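Local structure of beta-N-acetylhexosaminidase (Thermotoga neapolitana, 5BZA) at residues G391-V405 and A416-I430. The protein probably hydrolyses terminal non-reducing N-acetyl-D-hexosamine residues from N-acetyl-beta-D-hexosaminides, as a family 3 glycoside hydrolase. Residues are numbered along the deposited sequence; the frame is centred on the assembly and turned at random.
Sequences GPDDVDGELIFDFVV and AHLSLPSDRTIYFII. With CD (cadmium ion), chain T.
D396 OD1 is gripped twice: R424 NE reaches its syn lone pair at 2.6 Å, and the amide of G397 adds a weak bond. R424 approaches side-on, its NH2 taking D396 OD2 at 2.8 Å, though carboxylate and guanidinium are twisted 43° apart. P421 CB lies over one guanidinium face. A leucine in place of R424 would probably leave the D396 carboxylate without its charge partner and untie the loop before strand 399-404 from the 421-424 turn.

From there the strands run parallel, laced by backbone bonds from I400 N to R424 O through to V404 N to F428 O. On one face, D402 swings its carboxylate anti to the backbone N (chi1 175°) to lie nearly coplanar with the H417 ring and accept from ND1; the modelled separation is doubtfully short. P392 CD sits over the centre of one ring face, V404 CG1 over the opposite face, and a water joins H417 NE2 to V405 O. On the other face, F403 and F428 form an offset stack with centroids 4.6 Å apart, while F428 CE1 presses over the F401 ring, 3.4 Å from CG.

This is a beta-alpha-beta unit of the C-terminal domain: helix 411-418 lies on the D402 side, helix 452-463 packs against the phenylalanines, and strands 347-352 and 443-446 continue the sheet beyond 399-404 and 425-429 respectively.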
ATOM      1  N   GLY B 391     -25.118  -6.770 -23.754  1.00 39.36           N
ATOM      2  CA  GLY B 391     -25.845  -5.572 -23.362  1.00 34.40           C
ATOM      3  C   GLY B 391     -26.968  -5.902 -22.396  1.00 30.42           C
ATOM      4  O   GLY B 391     -27.227  -7.070 -22.103  1.00 31.28           O
ATOM      5  N   PRO B 392     -27.616  -4.866 -21.850  1.00 31.29           N
ATOM      6  CA  PRO B 392     -28.688  -4.999 -20.847  1.00 32.30           C
ATOM      7  C   PRO B 392     -29.971  -5.599 -21.409  1.00 32.70           C
ATOM      8  O   PRO B 392     -30.328  -5.324 -22.548  1.00 33.45           O
ATOM      9  CB  PRO B 392     -28.927  -3.559 -20.375  1.00 31.07           C
ATOM     10  CG  PRO B 392     -28.387  -2.687 -21.466  1.00 29.88           C
ATOM     11  CD  PRO B 392     -27.298  -3.462 -22.153  1.00 26.71           C
ATOM     12  N   ASP B 393     -30.640  -6.456 -20.650  1.00 37.38           N
ATOM     13  CA  ASP B 393     -31.990  -6.839 -21.036  1.00 37.81           C
ATOM     14  C   ASP B 393     -32.824  -5.573 -20.873  1.00 43.90           C
ATOM     15  O   ASP B 393     -32.373  -4.618 -20.231  1.00 42.70           O
ATOM     16  CB  ASP B 393     -32.544  -7.979 -20.173  1.00 43.17           C
ATOM     17  CG  ASP B 393     -31.770  -9.284 -20.351  1.00 48.69           C
ATOM     18  OD1 ASP B 393     -31.003  -9.386 -21.339  1.00 46.62           O
ATOM     19  OD2 ASP B 393     -31.986 -10.228 -19.547  1.00 53.12           O
ATOM     20  N   ASP B 394     -34.027  -5.527 -21.434  1.00 42.47           N
ATOM     21  CA  ASP B 394     -34.798  -4.301 -21.267  1.00 41.35           C
ATOM     22  C   ASP B 394     -35.201  -4.210 -19.795  1.00 41.02           C
ATOM     23  O   ASP B 394     -35.335  -5.234 -19.108  1.00 40.64           O
ATOM     24  CB  ASP B 394     -36.028  -4.218 -22.173  1.00 43.59           C
ATOM     25  CG  ASP B 394     -36.587  -2.785 -22.241  1.00 50.01           C
ATOM     26  OD1 ASP B 394     -35.979  -1.955 -22.969  1.00 47.30           O
ATOM     27  OD2 ASP B 394     -37.585  -2.474 -21.545  1.00 50.07           O
ATOM     28  N   VAL B 395     -35.323  -2.992 -19.285  1.00 36.23           N
ATOM     29  CA  VAL B 395     -35.816  -2.827 -17.926  1.00 35.27           C
ATOM     30  C   VAL B 395     -36.349  -1.413 -17.757  1.00 35.83           C
ATOM     31  O   VAL B 395     -36.187  -0.571 -18.635  1.00 37.22           O
ATOM     32  CB  VAL B 395     -34.713  -3.134 -16.884  1.00 36.86           C
ATOM     33  CG1 VAL B 395     -33.687  -2.008 -16.835  1.00 33.04           C
ATOM     34  CG2 VAL B 395     -35.329  -3.407 -15.487  1.00 43.11           C
ATOM     35  N   ASP B 396     -37.031  -1.161 -16.650  1.00 32.35           N
ATOM     36  CA  ASP B 396     -37.576   0.154 -16.436  1.00 28.53           C
ATOM     37  C   ASP B 396     -37.463   0.380 -14.937  1.00 31.01           C
ATOM     38  O   ASP B 396     -37.170  -0.543 -14.178  1.00 30.44           O
ATOM     39  CB  ASP B 396     -39.022   0.277 -16.897  1.00 31.90           C
ATOM     40  CG  ASP B 396     -39.438   1.721 -17.096  1.00 35.96           C
ATOM     41  OD1 ASP B 396     -38.564   2.614 -16.958  1.00 36.79           O
ATOM     42  OD2 ASP B 396     -40.644   1.974 -17.332  1.00 38.61           O
ATOM     43  N   GLY B 397     -37.630   1.629 -14.535  1.00 28.15           N
ATOM     44  CA  GLY B 397     -37.487   2.034 -13.157  1.00 22.79           C
ATOM     45  C   GLY B 397     -37.701   3.526 -13.193  1.00 25.19           C
ATOM     46  O   GLY B 397     -37.930   4.125 -14.260  1.00 22.41           O
ATOM     47  N   GLU B 398     -37.647   4.145 -12.030  1.00 22.03           N
ATOM     48  CA  GLU B 398     -37.875   5.576 -11.967  1.00 24.04           C
ATOM     49  C   GLU B 398     -36.645   6.300 -12.491  1.00 21.81           C
ATOM     50  O   GLU B 398     -36.728   7.420 -13.017  1.00 22.48           O
ATOM     51  CB  GLU B 398     -38.171   5.978 -10.537  1.00 21.40           C
ATOM     52  CG  GLU B 398     -39.149   5.048  -9.913  1.00 21.36           C
ATOM     53  CD  GLU B 398     -39.286   5.322  -8.431  1.00 25.63           C
ATOM     54  OE1 GLU B 398     -38.631   6.269  -7.936  1.00 27.13           O
ATOM     55  OE2 GLU B 398     -40.033   4.582  -7.778  1.00 24.59           O
ATOM     56  N   LEU B 399     -35.493   5.653 -12.318  1.00 18.24           N
ATOM     57  CA  LEU B 399     -34.225   6.185 -12.798  1.00 15.30           C
ATOM     58  C   LEU B 399     -33.334   5.026 -13.050  1.00 17.44           C
ATOM     59  O   LEU B 399     -33.261   4.109 -12.232  1.00 14.99           O
ATOM     60  CB  LEU B 399     -33.591   7.148 -11.798  1.00 17.86           C
ATOM     61  CG  LEU B 399     -32.395   8.035 -12.199  1.00 19.07           C
ATOM     62  CD1 LEU B 399     -32.672   8.881 -13.448  1.00 17.66           C
ATOM     63  CD2 LEU B 399     -32.048   8.962 -11.016  1.00 21.66           C
ATOM     64  N   ILE B 400     -32.689   5.040 -14.222  1.00 20.06           N
ATOM     65  CA  ILE B 400     -31.834   3.935 -14.585  1.00 16.34           C
ATOM     66  C   ILE B 400     -30.435   4.454 -14.847  1.00 17.58           C
ATOM     67  O   ILE B 400     -30.262   5.433 -15.577  1.00 15.18           O
ATOM     68  CB  ILE B 400     -32.359   3.187 -15.808  1.00 15.49           C
ATOM     69  CG1 ILE B 400     -33.814   2.775 -15.583  1.00 18.39           C
ATOM     70  CG2 ILE B 400     -31.520   1.938 -16.028  1.00 19.82           C
ATOM     71  CD1 ILE B 400     -34.483   2.058 -16.777  1.00 23.29           C
ATOM     72  N   PHE B 401     -29.446   3.803 -14.227  1.00 14.58           N
ATOM     73  CA  PHE B 401     -28.047   4.138 -14.464  1.00 15.72           C
ATOM     74  C   PHE B 401     -27.457   3.014 -15.269  1.00 19.81           C
ATOM     75  O   PHE B 401     -27.255   1.916 -14.726  1.00 19.75           O
ATOM     76  CB  PHE B 401     -27.229   4.288 -13.168  1.00 16.77           C
ATOM     77  CG  PHE B 401     -27.540   5.524 -12.354  1.00 16.88           C
ATOM     78  CD1 PHE B 401     -28.423   6.484 -12.812  1.00 15.39           C
ATOM     79  CD2 PHE B 401     -26.862   5.761 -11.161  1.00 15.72           C
ATOM     80  CE1 PHE B 401     -28.697   7.622 -12.064  1.00 17.73           C
ATOM     81  CE2 PHE B 401     -27.109   6.921 -10.398  1.00 16.73           C
ATOM     82  CZ  PHE B 401     -28.029   7.853 -10.850  1.00 17.57           C
ATOM     83  N   ASP B 402     -27.149   3.268 -16.544  1.00 18.57           N
ATOM     84  CA  ASP B 402     -26.507   2.239 -17.355  1.00 18.62           C
ATOM     85  C   ASP B 402     -24.997   2.513 -17.346  1.00 17.58           C
ATOM     86  O   ASP B 402     -24.509   3.547 -17.828  1.00 16.77           O
ATOM     87  CB  ASP B 402     -27.104   2.214 -18.781  1.00 20.14           C
ATOM     88  CG  ASP B 402     -26.392   1.233 -19.737  1.00 24.52           C
ATOM     89  OD1 ASP B 402     -25.655   0.319 -19.274  1.00 22.95           O
ATOM     90  OD2 ASP B 402     -26.647   1.337 -20.980  1.00 23.60           O
ATOM     91  N   PHE B 403     -24.255   1.582 -16.763  1.00 20.56           N
ATOM     92  CA  PHE B 403     -22.807   1.731 -16.707  1.00 19.40           C
ATOM     93  C   PHE B 403     -22.225   1.034 -17.916  1.00 19.75           C
ATOM     94  O   PHE B 403     -22.004  -0.189 -17.953  1.00 18.96           O
ATOM     95  CB  PHE B 403     -22.245   1.192 -15.391  1.00 20.60           C
ATOM     96  CG  PHE B 403     -22.588   2.057 -14.215  1.00 19.04           C
ATOM     97  CD1 PHE B 403     -21.817   3.174 -13.915  1.00 18.93           C
ATOM     98  CD2 PHE B 403     -23.734   1.827 -13.482  1.00 19.37           C
ATOM     99  CE1 PHE B 403     -22.148   4.002 -12.860  1.00 18.56           C
ATOM    100  CE2 PHE B 403     -24.071   2.661 -12.425  1.00 20.62           C
ATOM    101  CZ  PHE B 403     -23.275   3.745 -12.119  1.00 15.42           C
ATOM    102  N   VAL B 404     -22.010   1.852 -18.928  1.00 20.45           N
ATOM    103  CA  VAL B 404     -21.762   1.364 -20.278  1.00 20.52           C
ATOM    104  C   VAL B 404     -20.300   0.971 -20.512  1.00 25.80           C
ATOM    105  O   VAL B 404     -19.381   1.766 -20.311  1.00 26.24           O
ATOM    106  CB  VAL B 404     -22.146   2.412 -21.290  1.00 21.65           C
ATOM    107  CG1 VAL B 404     -21.928   1.869 -22.693  1.00 25.44           C
ATOM    108  CG2 VAL B 404     -23.603   2.876 -21.056  1.00 20.02           C
ATOM    109  N   VAL B 405     -20.121  -0.260 -20.976  1.00 24.79           N
ATOM    110  CA  VAL B 405     -18.843  -0.806 -21.428  1.00 25.52           C
ATOM    111  C   VAL B 405     -19.063  -1.401 -22.850  1.00 34.96           C
ATOM    112  O   VAL B 405     -20.117  -2.015 -23.109  1.00 33.89           O
ATOM    113  CB  VAL B 405     -18.328  -1.854 -20.439  1.00 28.23           C
ATOM    114  CG1 VAL B 405     -17.175  -2.652 -21.014  1.00 28.90           C
ATOM    115  CG2 VAL B 405     -17.928  -1.177 -19.118  1.00 26.20           C
ATOM    116  N   ALA B 416     -29.267  -2.807 -27.477  1.00 27.65           N
ATOM    117  CA  ALA B 416     -29.662  -3.209 -26.121  1.00 30.68           C
ATOM    118  C   ALA B 416     -29.589  -1.971 -25.218  1.00 30.11           C
ATOM    119  O   ALA B 416     -30.572  -1.613 -24.552  1.00 26.77           O
ATOM    120  CB  ALA B 416     -28.774  -4.325 -25.593  1.00 30.26           C
ATOM    121  N   HIS B 417     -28.473  -1.250 -25.310  1.00 29.91           N
ATOM    122  CA  HIS B 417     -28.312  -0.012 -24.546  1.00 24.89           C
ATOM    123  C   HIS B 417     -29.288   1.103 -24.933  1.00 24.79           C
ATOM    124  O   HIS B 417     -29.809   1.798 -24.050  1.00 20.58           O
ATOM    125  CB  HIS B 417     -26.882   0.501 -24.672  1.00 23.91           C
ATOM    126  CG  HIS B 417     -25.892  -0.300 -23.893  1.00 28.80           C
ATOM    127  ND1 HIS B 417     -25.783  -0.215 -22.517  1.00 27.19           N
ATOM    128  CD2 HIS B 417     -24.963  -1.201 -24.288  1.00 30.55           C
ATOM    129  CE1 HIS B 417     -24.830  -1.031 -22.103  1.00 28.30           C
ATOM    130  NE2 HIS B 417     -24.314  -1.641 -23.158  1.00 31.21           N
ATOM    131  N   LEU B 418     -29.563   1.260 -26.227  1.00 28.31           N
ATOM    132  CA  LEU B 418     -30.416   2.364 -26.695  1.00 26.03           C
ATOM    133  C   LEU B 418     -31.918   2.126 -26.467  1.00 25.22           C
ATOM    134  O   LEU B 418     -32.711   3.082 -26.447  1.00 22.08           O
ATOM    135  CB  LEU B 418     -30.171   2.626 -28.181  1.00 27.30           C
ATOM    136  CG  LEU B 418     -28.824   3.282 -28.463  1.00 22.93           C
ATOM    137  CD1 LEU B 418     -28.562   3.234 -29.950  1.00 27.30           C
ATOM    138  CD2 LEU B 418     -28.789   4.711 -27.935  1.00 26.45           C
ATOM    139  N   SER B 419     -32.300   0.859 -26.294  1.00 26.53           N
ATOM    140  CA  SER B 419     -33.686   0.495 -25.960  1.00 27.07           C
ATOM    141  C   SER B 419     -34.164   1.068 -24.628  1.00 28.24           C
ATOM    142  O   SER B 419     -35.375   1.209 -24.412  1.00 29.88           O
ATOM    143  CB  SER B 419     -33.859  -1.028 -25.896  1.00 33.45           C
ATOM    144  OG  SER B 419     -33.233  -1.691 -26.979  1.00 35.63           O
ATOM    145  N   LEU B 420     -33.233   1.356 -23.714  1.00 27.73           N
ATOM    146  CA  LEU B 420     -33.618   1.859 -22.398  1.00 24.93           C
ATOM    147  C   LEU B 420     -34.346   3.216 -22.537  1.00 23.29           C
ATOM    148  O   LEU B 420     -34.085   3.998 -23.461  1.00 23.35           O
ATOM    149  CB  LEU B 420     -32.384   1.978 -21.486  1.00 23.00           C
ATOM    150  CG  LEU B 420     -31.631   0.655 -21.260  1.00 21.90           C
ATOM    151  CD1 LEU B 420     -30.319   0.875 -20.513  1.00 18.11           C
ATOM    152  CD2 LEU B 420     -32.501  -0.417 -20.594  1.00 23.01           C
ATOM    153  N   PRO B 421     -35.307   3.475 -21.649  1.00 22.08           N
ATOM    154  CA  PRO B 421     -36.106   4.704 -21.719  1.00 22.84           C
ATOM    155  C   PRO B 421     -35.242   5.949 -21.623  1.00 21.90           C
ATOM    156  O   PRO B 421     -34.663   6.253 -20.569  1.00 24.44           O
ATOM    157  CB  PRO B 421     -37.048   4.589 -20.516  1.00 21.27           C
ATOM    158  CG  PRO B 421     -36.471   3.526 -19.651  1.00 28.86           C
ATOM    159  CD  PRO B 421     -35.720   2.594 -20.543  1.00 26.15           C
ATOM    160  N   SER B 422     -35.152   6.669 -22.722  1.00 19.16           N
ATOM    161  CA  SER B 422     -34.326   7.859 -22.793  1.00 23.55           C
ATOM    162  C   SER B 422     -34.683   8.927 -21.756  1.00 20.54           C
ATOM    163  O   SER B 422     -33.855   9.751 -21.373  1.00 21.84           O
ATOM    164  CB  SER B 422     -34.450   8.458 -24.204  1.00 24.13           C
ATOM    165  OG  SER B 422     -34.116   9.838 -24.205  1.00 27.17           O
ATOM    166  N   ASP B 423     -35.913   8.915 -21.293  1.00 22.58           N
ATOM    167  CA  ASP B 423     -36.355   9.961 -20.392  1.00 27.11           C
ATOM    168  C   ASP B 423     -35.794   9.793 -18.951  1.00 26.64           C
ATOM    169  O   ASP B 423     -35.726  10.738 -18.155  1.00 20.60           O
ATOM    170  CB  ASP B 423     -37.871   9.989 -20.380  1.00 25.92           C
ATOM    171  CG  ASP B 423     -38.408  11.393 -20.432  1.00 40.98           C
ATOM    172  OD1 ASP B 423     -37.801  12.220 -21.148  1.00 45.75           O
ATOM    173  OD2 ASP B 423     -39.427  11.680 -19.757  1.00 50.14           O
ATOM    174  N   ARG B 424     -35.365   8.587 -18.620  1.00 24.16           N
ATOM    175  CA  ARG B 424     -35.038   8.337 -17.235  1.00 21.17           C
ATOM    176  C   ARG B 424     -33.835   7.386 -17.144  1.00 21.99           C
ATOM    177  O   ARG B 424     -33.654   6.647 -16.150  1.00 23.91           O
ATOM    178  CB  ARG B 424     -36.276   7.810 -16.515  1.00 20.38           C
ATOM    179  CG  ARG B 424     -36.966   6.663 -17.216  1.00 26.66           C
ATOM    180  CD  ARG B 424     -38.318   6.332 -16.591  1.00 29.11           C
ATOM    181  NE  ARG B 424     -38.941   5.205 -17.282  1.00 31.55           N
ATOM    182  CZ  ARG B 424     -39.709   5.311 -18.362  1.00 32.33           C
ATOM    183  NH1 ARG B 424     -39.983   6.513 -18.858  1.00 30.95           N
ATOM    184  NH2 ARG B 424     -40.206   4.212 -18.925  1.00 35.04           N
ATOM    185  N   THR B 425     -32.987   7.433 -18.173  1.00 19.22           N
ATOM    186  CA  THR B 425     -31.777   6.621 -18.156  1.00 17.76           C
ATOM    187  C   THR B 425     -30.597   7.561 -18.247  1.00 20.78           C
ATOM    188  O   THR B 425     -30.620   8.529 -19.002  1.00 21.54           O
ATOM    189  CB  THR B 425     -31.711   5.600 -19.287  1.00 18.79           C
ATOM    190  OG1 THR B 425     -32.798   4.690 -19.154  1.00 19.13           O
ATOM    191  CG2 THR B 425     -30.393   4.817 -19.231  1.00 15.79           C
ATOM    192  N   ILE B 426     -29.589   7.308 -17.415  1.00 23.38           N
ATOM    193  CA  ILE B 426     -28.339   8.048 -17.481  1.00 20.35           C
ATOM    194  C   ILE B 426     -27.270   7.063 -17.870  1.00 19.97           C
ATOM    195  O   ILE B 426     -27.142   5.989 -17.249  1.00 15.86           O
ATOM    196  CB  ILE B 426     -27.999   8.733 -16.151  1.00 17.60           C
ATOM    197  CG1 ILE B 426     -29.175   9.610 -15.711  1.00 18.28           C
ATOM    198  CG2 ILE B 426     -26.762   9.606 -16.302  1.00 19.53           C
ATOM    199  CD1 ILE B 426     -28.893  10.441 -14.478  1.00 18.54           C
ATOM    200  N   TYR B 427     -26.528   7.430 -18.920  1.00 18.25           N
ATOM    201  CA  TYR B 427     -25.475   6.590 -19.450  1.00 15.61           C
ATOM    202  C   TYR B 427     -24.154   7.024 -18.859  1.00 18.29           C
ATOM    203  O   TYR B 427     -23.721   8.180 -19.030  1.00 17.67           O
ATOM    204  CB  TYR B 427     -25.422   6.656 -20.987  1.00 18.77           C
ATOM    205  CG  TYR B 427     -26.644   6.038 -21.594  1.00 18.07           C
ATOM    206  CD1 TYR B 427     -26.714   4.660 -21.771  1.00 19.27           C
ATOM    207  CD2 TYR B 427     -27.742   6.816 -21.962  1.00 19.54           C
ATOM    208  CE1 TYR B 427     -27.831   4.068 -22.277  1.00 19.21           C
ATOM    209  CE2 TYR B 427     -28.892   6.224 -22.498  1.00 18.00           C
ATOM    210  CZ  TYR B 427     -28.922   4.854 -22.649  1.00 20.57           C
ATOM    211  OH  TYR B 427     -30.033   4.239 -23.181  1.00 19.46           O
ATOM    212  N   PHE B 428     -23.516   6.092 -18.161  1.00 14.30           N
ATOM    213  CA  PHE B 428     -22.195   6.351 -17.627  1.00 17.35           C
ATOM    214  C   PHE B 428     -21.206   5.652 -18.532  1.00 16.81           C
ATOM    215  O   PHE B 428     -21.086   4.422 -18.495  1.00 19.12           O
ATOM    216  CB  PHE B 428     -22.061   5.858 -16.161  1.00 15.68           C
ATOM    217  CG  PHE B 428     -22.907   6.627 -15.167  1.00 17.75           C
ATOM    218  CD1 PHE B 428     -24.272   6.386 -15.055  1.00 19.96           C
ATOM    219  CD2 PHE B 428     -22.325   7.571 -14.314  1.00 17.76           C
ATOM    220  CE1 PHE B 428     -25.060   7.092 -14.121  1.00 18.39           C
ATOM    221  CE2 PHE B 428     -23.109   8.285 -13.375  1.00 13.97           C
ATOM    222  CZ  PHE B 428     -24.472   8.047 -13.289  1.00 17.12           C
ATOM    223  N   ILE B 429     -20.496   6.419 -19.352  1.00 16.06           N
ATOM    224  CA  ILE B 429     -19.526   5.791 -20.236  1.00 19.80           C
ATOM    225  C   ILE B 429     -18.185   5.734 -19.546  1.00 17.33           C
ATOM    226  O   ILE B 429     -17.504   6.742 -19.404  1.00 16.30           O
ATOM    227  CB  ILE B 429     -19.419   6.488 -21.633  1.00 21.80           C
ATOM    228  CG1 ILE B 429     -20.612   6.061 -22.506  1.00 22.27           C
ATOM    229  CG2 ILE B 429     -18.222   5.925 -22.385  1.00 23.50           C
ATOM    230  CD1 ILE B 429     -21.776   7.015 -22.563  1.00 22.59           C
ATOM    231  N   ILE B 430     -17.841   4.541 -19.082  1.00 18.24           N
ATOM    232  CA  ILE B 430     -16.758   4.414 -18.123  1.00 20.35           C
ATOM    233  C   ILE B 430     -15.459   3.807 -18.641  1.00 20.34           C
ATOM    234  O   ILE B 430     -14.465   3.814 -17.932  1.00 20.69           O
ATOM    235  CB  ILE B 430     -17.225   3.617 -16.882  1.00 17.64           C
ATOM    236  CG1 ILE B 430     -17.584   2.175 -17.237  1.00 17.61           C
ATOM    237  CG2 ILE B 430     -18.372   4.346 -16.206  1.00 12.69           C
ATOM    238  CD1 ILE B 430     -17.904   1.340 -15.987  1.00 16.90           C
TER
HETATM  239 CD    CD T 508     -39.846   6.059  -5.488  1.00 26.81          CD
HETATM  240  O   HOH W   1     -22.622  -3.563 -23.327  1.00 33.93           O
HETATM  241  O   HOH W   2     -40.255   8.432  -5.903  1.00 12.84           O